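Local coordinates for protein aspartate aminotransferase (Plasmodium falciparum, PDB 3K7Y) that probably catalyses, as a pyridoxal-phosphate-dependent homodimer, the reversible transfer of an amino group between L-aspartate and 2-oxoglutarate, giving oxaloacetate and L-glutamate, at residues Lys194-Ile199 and Ile231-Glu236; Asn166-Ile171 and Ile200-His205; Thr79-Leu84 and Ala260-Cys265. One frame throughout, in Å; residues are numbered along the deposited sequence.

Contact 1: residues Lys194-Ile199 and Ile231-Glu236; sequences KYFDEI and IRKFEE
Lys233 and Asp197 meet on the solvent side of this helix pair, and their salt bridge is its polar element. NZ of Lys233 lies 3.0 Å from OD2 of Asp197, met on the syn side but 30° out of the carboxylate plane; the second bond, from Lys233 NZ to Asp197 OD1, is weak at 3.3 Å. The lysine chain bends at chi2 (149°) and then runs straight, which carries the ammonium across to the carboxylate. Its aliphatic part is used as well: CD of Lys233 sits 4.3 Å from CD1 of Phe196, at the edge of that ring and near its plane.

The inner side is apolar and buried. There Ile199 CG2 reaches Phe234 CZ at 4.3 Å, coming obliquely to the ring, while Phe196 also touches Leu229 and Leu230. Phe234 goes on to meet Phe212 of strand 209-214 edge-to-face, tying the packed side to the central sheet. The axes of the two short segments come within 10.4 Å, crossing at -37°, so side chains rather than backbones bridge the gap. Such neighbouring helices, each linking successive parallel strands, are typical of the alpha/beta large domain of fold-type I aminotransferases.

Contact 2: residues Asn166-Ile171 and Ile200-His205; sequences NDLRNI and IEIVLH
Ile202 projects between Leu168 and the side chain of Arg169, joining two adjacent helices of the alpha/beta large domain. Helix 161-170 leads into strand 176-179, and helix 193-206 follows that strand before strand 209-214, so the contact brings together the helices that precede and follow one strand of the central sheet.

The Arg169 and Ile202 side chains cross at about a right angle. Extended from CG to NE, the arginine touches the isoleucine near both ends of its chain, through CG and through the guanidinium: CG lies 3.9 Å from Ile202 CG2, NE is 4.1 Å from Ile202 CD1, and the guanidinium places one face over Ile202 CG1. That carbon stands 4.0 Å above the guanidinium plane, offset toward its rim, so the flat face of the cation, not an N-H, packs on the aliphatic carbon. Its charge has no ionic partner across the interface, since Arg169 NH2 and Glu201 OE2 are still 5.5 Å apart; any attraction is probably modest.

On the buried side Leu168 points toward the other helix and also rests on Ile149 of strand 145-153. Ile202 is turned to serve both neighbours: chi1 of -52° puts CG1 beside its own backbone N, facing the guanidinium, and leaves CG2 anti to that N, between Leu168 and Arg169 CG. The CG2 methyl is 4.2 Å from Leu168 CG and 3.4 Å from the backbone O of Leu168.

Contact 3: residues Thr79-Leu84 and Ala260-Cys265; sequences TLTQNL and ALHIVC
The methyl group of Thr81 lies against the edge of the His262 imidazole, in the plane of the ring. Two ring atoms receive it: Thr81 CG2 is 3.3 Å from His262 CE1 and 3.4 Å from His262 NE2. The contact is therefore made by the outer rim of the ring, with the two side chains meeting at a slant. At Thr81 a chi1 of -84° places CG2 opposite the backbone N, directing the methyl to the strand, while OG1 sits beside that N, so the methyl and not the hydroxyl meets the ring.

The same methyl has a second neighbour on the strand. Ala260, two residues before His262 and facing the same side of the sheet, offers its CB at 3.9 Å from Thr81 CG2. Gln82 adds its CB, 3.8 Å from His262 CE1, reaching the ring obliquely. No hydrogen bond links the two segments, and all four touching residues are buried, which makes this a van der Waals contact although three of them carry polar groups.

The helix 79-84 segment passes over strand 260-264 at 10.0 Å between axes and a crossing angle of -74°, steeply across the strand direction. Strand 258-264 is antiparallel to both of its neighbours, 98-104 and 241-246, as expected for the mixed central sheet of fold-type I aminotransferases. Backbone bonds hold it on the two flanks, for instance Leu261 with Ile101 and Ala260 with Gln245. Helix 75-86 lies over this end of the sheet: Gln82 also touches Ile98 and Thr100 of strand 98-104, Thr81 touches Gln245 of strand 241-246, and Leu80, Thr81 and Leu84 pack against helix 291-302.

Contacts 1 and 2 share helix 193-206, and their centres lie 13 Å apart. They join directly where Phe234 CD1 meets Ile200 CD1 at 3.4 Å and Phe234 CE2 meets Val203 CG1 at 3.7 Å, giving a continuous row of three helices. Contact 3 closes a longer loop of chain that encloses both others. It reaches contact 1 through a weak hydrogen bond from Arg232 NH2 to Leu84 O, but comes no nearer than about 11 Å, atom to atom, to contact 2. Contact 3 is also closest to the cofactor: the Ala260 side chain is about 11 Å from bound pyridoxal phosphate, whereas contacts 1 and 2 lie away from that site.

Contact 1: residues Lys194-Ile199 and Ile231-Glu236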
loop_
_atom_site.group_PDB
_atom_site.type_symbol
_atom_site.label_atom_id
_atom_site.label_comp_id
_atom_site.label_asym_id
_atom_site.label_seq_id
_atom_site.Cartn_x
_atom_site.Cartn_y
_atom_site.Cartn_z
ATOM N N LYS A 194 -11.435 -10.516 -34.581
ATOM C CA LYS A 194 -11.047 -11.377 -35.705
ATOM C C LYS A 194 -10.064 -12.465 -35.249
ATOM O O LYS A 194 -10.102 -13.595 -35.755
ATOM C CB LYS A 194 -10.405 -10.572 -36.848
ATOM C CG LYS A 194 -11.070 -9.261 -37.185
ATOM C CD LYS A 194 -10.442 -8.637 -38.425
ATOM C CE LYS A 194 -11.255 -7.418 -38.883
ATOM N NZ LYS A 194 -10.641 -6.751 -40.060
ATOM N N TYR A 195 -9.210 -12.115 -34.276
ATOM C CA TYR A 195 -8.078 -12.950 -33.855
ATOM C C TYR A 195 -8.193 -13.698 -32.516
ATOM O O TYR A 195 -7.396 -14.608 -32.255
ATOM C CB TYR A 195 -6.812 -12.117 -33.832
ATOM C CG TYR A 195 -6.415 -11.601 -35.172
ATOM C CD1 TYR A 195 -5.605 -12.351 -36.014
ATOM C CD2 TYR A 195 -6.847 -10.348 -35.607
ATOM C CE1 TYR A 195 -5.231 -11.864 -37.265
ATOM C CE2 TYR A 195 -6.479 -9.845 -36.849
ATOM C CZ TYR A 195 -5.676 -10.606 -37.678
ATOM O OH TYR A 195 -5.314 -10.113 -38.914
ATOM N N PHE A 196 -9.158 -13.323 -31.673
ATOM C CA PHE A 196 -9.326 -14.000 -30.389
ATOM C C PHE A 196 -9.210 -15.519 -30.549
ATOM O O PHE A 196 -8.324 -16.130 -29.962
ATOM C CB PHE A 196 -10.661 -13.648 -29.717
ATOM C CG PHE A 196 -10.818 -12.189 -29.351
ATOM C CD1 PHE A 196 -12.051 -11.709 -28.920
ATOM C CD2 PHE A 196 -9.757 -11.297 -29.436
ATOM C CE1 PHE A 196 -12.217 -10.380 -28.570
ATOM C CE2 PHE A 196 -9.921 -9.965 -29.083
ATOM C CZ PHE A 196 -11.159 -9.507 -28.656
ATOM N N ASP A 197 -10.072 -16.113 -31.370
ATOM C CA ASP A 197 -10.188 -17.573 -31.449
ATOM C C ASP A 197 -8.871 -18.272 -31.748
ATOM O O ASP A 197 -8.595 -19.350 -31.212
ATOM C CB ASP A 197 -11.230 -18.001 -32.489
ATOM C CG ASP A 197 -12.515 -17.209 -32.395
ATOM O OD1 ASP A 197 -12.520 -16.013 -32.797
ATOM O OD2 ASP A 197 -13.516 -17.796 -31.935
ATOM N N GLU A 198 -8.057 -17.677 -32.609
ATOM C CA GLU A 198 -6.791 -18.310 -32.933
ATOM C C GLU A 198 -5.954 -18.410 -31.658
ATOM O O GLU A 198 -5.496 -19.494 -31.289
ATOM C CB GLU A 198 -6.055 -17.556 -34.038
ATOM C CG GLU A 198 -5.108 -18.432 -34.855
ATOM C CD GLU A 198 -4.400 -17.669 -35.976
ATOM O OE1 GLU A 198 -3.209 -17.972 -36.240
ATOM O OE2 GLU A 198 -5.025 -16.771 -36.589
ATOM N N ILE A 199 -5.793 -17.278 -30.977
ATOM C CA ILE A 199 -5.110 -17.212 -29.681
ATOM C C ILE A 199 -5.573 -18.323 -28.733
ATOM O O ILE A 199 -4.762 -19.116 -28.252
ATOM C CB ILE A 199 -5.330 -15.834 -29.013
ATOM C CG1 ILE A 199 -4.694 -14.726 -29.855
ATOM C CG2 ILE A 199 -4.777 -15.819 -27.609
ATOM C CD1 ILE A 199 -5.269 -13.348 -29.617
ATOM N N ILE A 231 -11.148 -11.988 -22.404
ATOM C CA ILE A 231 -11.178 -12.633 -21.102
ATOM C C ILE A 231 -12.403 -13.528 -21.020
ATOM O O ILE A 231 -12.299 -14.690 -20.612
ATOM C CB ILE A 231 -11.159 -11.608 -19.951
ATOM C CG1 ILE A 231 -9.794 -10.933 -19.894
ATOM C CG2 ILE A 231 -11.457 -12.281 -18.618
ATOM C CD1 ILE A 231 -9.699 -9.778 -18.932
ATOM N N ARG A 232 -13.552 -12.994 -21.425
ATOM C CA ARG A 232 -14.809 -13.745 -21.348
ATOM C C ARG A 232 -14.840 -14.928 -22.311
ATOM O O ARG A 232 -15.313 -16.016 -21.968
ATOM C CB ARG A 232 -16.011 -12.823 -21.533
ATOM C CG ARG A 232 -16.354 -12.090 -20.249
ATOM C CD ARG A 232 -17.184 -10.868 -20.501
ATOM N NE ARG A 232 -17.047 -9.888 -19.430
ATOM C CZ ARG A 232 -17.984 -9.004 -19.110
ATOM N NH1 ARG A 232 -19.137 -8.999 -19.760
ATOM N NH2 ARG A 232 -17.786 -8.134 -18.127
ATOM N N LYS A 233 -14.295 -14.719 -23.499
ATOM C CA LYS A 233 -14.128 -15.808 -24.441
ATOM C C LYS A 233 -13.221 -16.890 -23.833
ATOM O O LYS A 233 -13.613 -18.052 -23.789
ATOM C CB LYS A 233 -13.626 -15.289 -25.788
ATOM C CG LYS A 233 -14.204 -16.060 -26.948
ATOM C CD LYS A 233 -14.380 -15.217 -28.217
ATOM C CE LYS A 233 -14.795 -16.138 -29.377
ATOM N NZ LYS A 233 -14.980 -15.472 -30.701
ATOM N N PHE A 234 -12.043 -16.494 -23.335
ATOM C CA PHE A 234 -11.141 -17.370 -22.562
ATOM C C PHE A 234 -11.866 -18.210 -21.513
ATOM O O PHE A 234 -11.606 -19.405 -21.364
ATOM C CB PHE A 234 -10.111 -16.531 -21.813
ATOM C CG PHE A 234 -8.753 -16.508 -22.440
ATOM C CD1 PHE A 234 -8.418 -15.548 -23.384
ATOM C CD2 PHE A 234 -7.783 -17.411 -22.041
ATOM C CE1 PHE A 234 -7.144 -15.514 -23.948
ATOM C CE2 PHE A 234 -6.513 -17.379 -22.606
ATOM C CZ PHE A 234 -6.199 -16.430 -23.561
ATOM N N GLU A 235 -12.753 -17.564 -20.764
ATOM C CA GLU A 235 -13.513 -18.230 -19.714
ATOM C C GLU A 235 -14.383 -19.365 -20.259
ATOM O O GLU A 235 -14.368 -20.477 -19.728
ATOM C CB GLU A 235 -14.366 -17.221 -18.956
ATOM C CG GLU A 235 -15.409 -17.871 -18.062
ATOM C CD GLU A 235 -16.100 -16.876 -17.169
ATOM O OE1 GLU A 235 -16.462 -15.773 -17.648
ATOM O OE2 GLU A 235 -16.274 -17.199 -15.981
ATOM N N GLU A 236 -15.150 -19.086 -21.307
ATOM C CA GLU A 236 -15.849 -20.152 -22.000
ATOM C C GLU A 236 -14.790 -21.114 -22.522
ATOM O O GLU A 236 -13.726 -20.680 -22.954
ATOM C CB GLU A 236 -16.692 -19.600 -23.140
ATOM C CG GLU A 236 -17.630 -20.635 -23.743
ATOM C CD GLU A 236 -18.850 -20.011 -24.390
ATOM O OE1 GLU A 236 -18.708 -18.902 -24.954
ATOM O OE2 GLU A 236 -19.946 -20.624 -24.329
#

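Contact 2: residues Asn166-Ile171 and Ile200-His205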
loop_
_atom_site.group_PDB
_atom_site.type_symbol
_atom_site.label_atom_id
_atom_site.label_comp_id
_atom_site.label_asym_id
_atom_site.label_seq_id
_atom_site.Cartn_x
_atom_site.Cartn_y
_atom_site.Cartn_z
ATOM N N ASN A 166 3.253 -15.798 -34.081
ATOM C CA ASN A 166 4.481 -16.549 -34.295
ATOM C C ASN A 166 5.257 -16.819 -33.017
ATOM O O ASN A 166 5.524 -17.977 -32.682
ATOM C CB ASN A 166 5.389 -15.794 -35.242
ATOM C CG ASN A 166 5.462 -16.434 -36.562
ATOM O OD1 ASN A 166 4.531 -17.136 -36.978
ATOM N ND2 ASN A 166 6.576 -16.220 -37.253
ATOM N N ASP A 167 5.629 -15.737 -32.327
ATOM C CA ASP A 167 6.368 -15.806 -31.081
ATOM C C ASP A 167 5.519 -16.523 -30.065
ATOM O O ASP A 167 5.994 -17.410 -29.360
ATOM C CB ASP A 167 6.698 -14.407 -30.572
ATOM C CG ASP A 167 7.554 -13.615 -31.539
ATOM O OD1 ASP A 167 7.586 -12.373 -31.380
ATOM O OD2 ASP A 167 8.193 -14.217 -32.444
ATOM N N LEU A 168 4.245 -16.158 -30.020
ATOM C CA LEU A 168 3.301 -16.844 -29.165
ATOM C C LEU A 168 3.317 -18.360 -29.380
ATOM O O LEU A 168 2.868 -19.114 -28.515
ATOM C CB LEU A 168 1.901 -16.286 -29.382
ATOM C CG LEU A 168 1.002 -16.287 -28.143
ATOM C CD1 LEU A 168 1.756 -15.859 -26.880
ATOM C CD2 LEU A 168 -0.185 -15.362 -28.378
ATOM N N ARG A 169 3.856 -18.796 -30.520
ATOM C CA ARG A 169 3.912 -20.211 -30.874
ATOM C C ARG A 169 5.259 -20.898 -30.618
ATOM O O ARG A 169 5.307 -22.113 -30.467
ATOM C CB ARG A 169 3.493 -20.424 -32.332
ATOM C CG ARG A 169 2.009 -20.671 -32.557
ATOM C CD ARG A 169 1.761 -21.258 -33.949
ATOM N NE ARG A 169 0.338 -21.428 -34.271
ATOM C CZ ARG A 169 -0.420 -22.469 -33.905
ATOM N NH1 ARG A 169 0.083 -23.460 -33.176
ATOM N NH2 ARG A 169 -1.700 -22.526 -34.266
ATOM N N ASN A 170 6.354 -20.155 -30.576
ATOM C CA ASN A 170 7.645 -20.806 -30.344
ATOM C C ASN A 170 8.375 -20.387 -29.073
ATOM O O ASN A 170 9.544 -20.708 -28.885
ATOM C CB ASN A 170 8.552 -20.736 -31.579
ATOM C CG ASN A 170 8.137 -19.644 -32.554
ATOM O OD1 ASN A 170 7.502 -19.923 -33.577
ATOM N ND2 ASN A 170 8.487 -18.395 -32.238
ATOM N N ILE A 171 7.664 -19.688 -28.198
ATOM C CA ILE A 171 8.183 -19.339 -26.889
ATOM C C ILE A 171 7.903 -20.493 -25.932
ATOM O O ILE A 171 6.739 -20.760 -25.633
ATOM C CB ILE A 171 7.540 -18.037 -26.341
ATOM C CG1 ILE A 171 6.008 -18.169 -26.252
ATOM C CG2 ILE A 171 7.966 -16.832 -27.193
ATOM C CD1 ILE A 171 5.341 -17.204 -25.309
ATOM N N ILE A 200 -6.873 -18.385 -28.474
ATOM C CA ILE A 200 -7.393 -19.379 -27.568
ATOM C C ILE A 200 -6.790 -20.713 -27.951
ATOM O O ILE A 200 -6.377 -21.478 -27.090
ATOM C CB ILE A 200 -8.925 -19.439 -27.622
ATOM C CG1 ILE A 200 -9.525 -18.036 -27.440
ATOM C CG2 ILE A 200 -9.474 -20.433 -26.589
ATOM C CD1 ILE A 200 -9.423 -17.451 -26.032
ATOM N N GLU A 201 -6.692 -20.972 -29.249
ATOM C CA GLU A 201 -6.175 -22.263 -29.693
ATOM C C GLU A 201 -4.691 -22.444 -29.388
ATOM O O GLU A 201 -4.286 -23.517 -28.927
ATOM C CB GLU A 201 -6.454 -22.522 -31.170
ATOM C CG GLU A 201 -6.258 -23.991 -31.499
ATOM C CD GLU A 201 -6.907 -24.408 -32.796
ATOM O OE1 GLU A 201 -7.240 -25.612 -32.914
ATOM O OE2 GLU A 201 -7.080 -23.537 -33.687
ATOM N N ILE A 202 -3.904 -21.397 -29.651
ATOM C CA ILE A 202 -2.466 -21.367 -29.342
ATOM C C ILE A 202 -2.233 -21.538 -27.843
ATOM O O ILE A 202 -1.432 -22.376 -27.413
ATOM C CB ILE A 202 -1.793 -20.034 -29.782
ATOM C CG1 ILE A 202 -2.090 -19.710 -31.253
ATOM C CG2 ILE A 202 -0.277 -20.060 -29.496
ATOM C CD1 ILE A 202 -1.248 -18.559 -31.810
ATOM N N VAL A 203 -2.943 -20.732 -27.060
ATOM C CA VAL A 203 -2.836 -20.747 -25.604
ATOM C C VAL A 203 -3.202 -22.110 -25.033
ATOM O O VAL A 203 -2.608 -22.536 -24.048
ATOM C CB VAL A 203 -3.708 -19.637 -24.963
ATOM C CG1 VAL A 203 -3.768 -19.778 -23.439
ATOM C CG2 VAL A 203 -3.181 -18.276 -25.346
ATOM N N LEU A 204 -4.163 -22.791 -25.658
ATOM C CA LEU A 204 -4.546 -24.145 -25.251
ATOM C C LEU A 204 -3.487 -25.199 -25.577
ATOM O O LEU A 204 -3.206 -26.075 -24.755
ATOM C CB LEU A 204 -5.876 -24.548 -25.881
ATOM C CG LEU A 204 -7.123 -24.020 -25.184
ATOM C CD1 LEU A 204 -8.301 -24.041 -26.145
ATOM C CD2 LEU A 204 -7.426 -24.817 -23.929
ATOM N N HIS A 205 -2.913 -25.120 -26.774
ATOM C CA HIS A 205 -1.876 -26.060 -27.175
ATOM C C HIS A 205 -0.621 -25.889 -26.331
ATOM O O HIS A 205 -0.054 -26.877 -25.866
ATOM C CB HIS A 205 -1.548 -25.944 -28.670
ATOM C CG HIS A 205 -0.684 -27.058 -29.186
ATOM N ND1 HIS A 205 0.501 -26.836 -29.857
ATOM C CD2 HIS A 205 -0.828 -28.405 -29.117
ATOM C CE1 HIS A 205 1.044 -27.995 -30.189
ATOM N NE2 HIS A 205 0.259 -28.964 -29.749
#

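Contact 3: residues Thr79-Leu84 and Ala260-Cys265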
loop_
_atom_site.group_PDB
_atom_site.type_symbol
_atom_site.label_atom_id
_atom_site.label_comp_id
_atom_site.label_asym_id
_atom_site.label_seq_id
_atom_site.Cartn_x
_atom_site.Cartn_y
_atom_site.Cartn_z
ATOM N N THR A 79 -16.823 -9.921 -5.077
ATOM C CA THR A 79 -17.867 -10.367 -6.028
ATOM C C THR A 79 -18.297 -9.248 -6.937
ATOM O O THR A 79 -18.386 -9.447 -8.137
ATOM C CB THR A 79 -19.142 -11.052 -5.394
ATOM O OG1 THR A 79 -19.832 -10.138 -4.535
ATOM C CG2 THR A 79 -18.805 -12.361 -4.641
ATOM N N LEU A 80 -18.567 -8.077 -6.365
ATOM C CA LEU A 80 -18.934 -6.893 -7.142
ATOM C C LEU A 80 -17.897 -6.598 -8.215
ATOM O O LEU A 80 -18.232 -6.393 -9.375
ATOM C CB LEU A 80 -19.083 -5.679 -6.232
ATOM C CG LEU A 80 -20.410 -5.553 -5.504
ATOM C CD1 LEU A 80 -20.235 -4.619 -4.338
ATOM C CD2 LEU A 80 -21.505 -5.057 -6.441
ATOM N N THR A 81 -16.636 -6.606 -7.800
ATOM C CA THR A 81 -15.484 -6.300 -8.638
ATOM C C THR A 81 -15.351 -7.274 -9.800
ATOM O O THR A 81 -15.253 -6.862 -10.950
ATOM C CB THR A 81 -14.202 -6.273 -7.760
ATOM O OG1 THR A 81 -14.082 -4.985 -7.149
ATOM C CG2 THR A 81 -12.967 -6.546 -8.556
ATOM N N GLN A 82 -15.377 -8.566 -9.500
ATOM C CA GLN A 82 -15.142 -9.555 -10.531
ATOM C C GLN A 82 -16.294 -9.654 -11.527
ATOM O O GLN A 82 -16.112 -10.158 -12.634
ATOM C CB GLN A 82 -14.755 -10.907 -9.947
ATOM C CG GLN A 82 -15.686 -11.420 -8.906
ATOM C CD GLN A 82 -15.321 -12.815 -8.436
ATOM O OE1 GLN A 82 -14.188 -13.270 -8.621
ATOM N NE2 GLN A 82 -16.286 -13.506 -7.814
ATOM N N ASN A 83 -17.468 -9.149 -11.157
ATOM C CA ASN A 83 -18.541 -8.987 -12.138
ATOM C C ASN A 83 -18.014 -8.218 -13.357
ATOM O O ASN A 83 -18.216 -8.628 -14.504
ATOM C CB ASN A 83 -19.758 -8.270 -11.532
ATOM C CG ASN A 83 -20.965 -8.274 -12.461
ATOM O OD1 ASN A 83 -21.886 -9.062 -12.272
ATOM N ND2 ASN A 83 -20.959 -7.399 -13.473
ATOM N N LEU A 84 -17.301 -7.125 -13.092
ATOM C CA LEU A 84 -16.850 -6.236 -14.146
ATOM C C LEU A 84 -15.969 -6.935 -15.160
ATOM O O LEU A 84 -16.062 -6.635 -16.342
ATOM C CB LEU A 84 -16.152 -5.007 -13.566
ATOM C CG LEU A 84 -16.986 -4.128 -12.630
ATOM C CD1 LEU A 84 -16.196 -2.902 -12.206
ATOM C CD2 LEU A 84 -18.275 -3.718 -13.299
ATOM N N ALA A 260 -7.452 -4.374 -7.949
ATOM C CA ALA A 260 -7.744 -5.747 -7.575
ATOM C C ALA A 260 -6.846 -6.754 -8.303
ATOM O O ALA A 260 -6.259 -6.424 -9.321
ATOM C CB ALA A 260 -9.193 -6.039 -7.837
ATOM N N LEU A 261 -6.748 -7.971 -7.766
ATOM C CA LEU A 261 -5.998 -9.076 -8.376
ATOM C C LEU A 261 -6.897 -10.310 -8.475
ATOM O O LEU A 261 -7.364 -10.802 -7.453
ATOM C CB LEU A 261 -4.796 -9.446 -7.495
ATOM C CG LEU A 261 -3.449 -9.992 -8.020
ATOM C CD1 LEU A 261 -2.748 -10.908 -6.992
ATOM C CD2 LEU A 261 -3.555 -10.700 -9.379
ATOM N N HIS A 262 -7.135 -10.815 -9.683
ATOM C CA HIS A 262 -7.937 -12.024 -9.845
ATOM C C HIS A 262 -7.110 -13.196 -10.337
ATOM O O HIS A 262 -6.414 -13.092 -11.350
ATOM C CB HIS A 262 -9.097 -11.775 -10.798
ATOM C CG HIS A 262 -9.909 -10.568 -10.445
ATOM N ND1 HIS A 262 -10.853 -10.573 -9.439
ATOM C CD2 HIS A 262 -9.894 -9.307 -10.943
ATOM C CE1 HIS A 262 -11.388 -9.369 -9.339
ATOM N NE2 HIS A 262 -10.826 -8.585 -10.242
ATOM N N ILE A 263 -7.172 -14.305 -9.604
ATOM C CA ILE A 263 -6.506 -15.542 -10.018
ATOM C C ILE A 263 -7.529 -16.660 -10.140
ATOM O O ILE A 263 -8.288 -16.923 -9.205
ATOM C CB ILE A 263 -5.366 -15.968 -9.057
ATOM C CG1 ILE A 263 -4.272 -14.902 -9.022
ATOM C CG2 ILE A 263 -4.778 -17.326 -9.487
ATOM C CD1 ILE A 263 -3.255 -15.111 -7.964
ATOM N N VAL A 264 -7.537 -17.306 -11.302
ATOM C CA VAL A 264 -8.519 -18.339 -11.614
ATOM C C VAL A 264 -7.975 -19.694 -11.165
ATOM O O VAL A 264 -6.874 -20.086 -11.556
ATOM C CB VAL A 264 -8.900 -18.324 -13.129
ATOM C CG1 VAL A 264 -9.606 -19.605 -13.542
ATOM C CG2 VAL A 264 -9.778 -17.113 -13.461
ATOM N N CYS A 265 -8.749 -20.393 -10.335
ATOM C CA CYS A 265 -8.302 -21.643 -9.701
ATOM C C CYS A 265 -9.084 -22.894 -10.132
ATOM O O CYS A 265 -10.285 -22.830 -10.389
ATOM C CB CYS A 265 -8.354 -21.510 -8.176
ATOM S SG CYS A 265 -7.369 -20.154 -7.510
#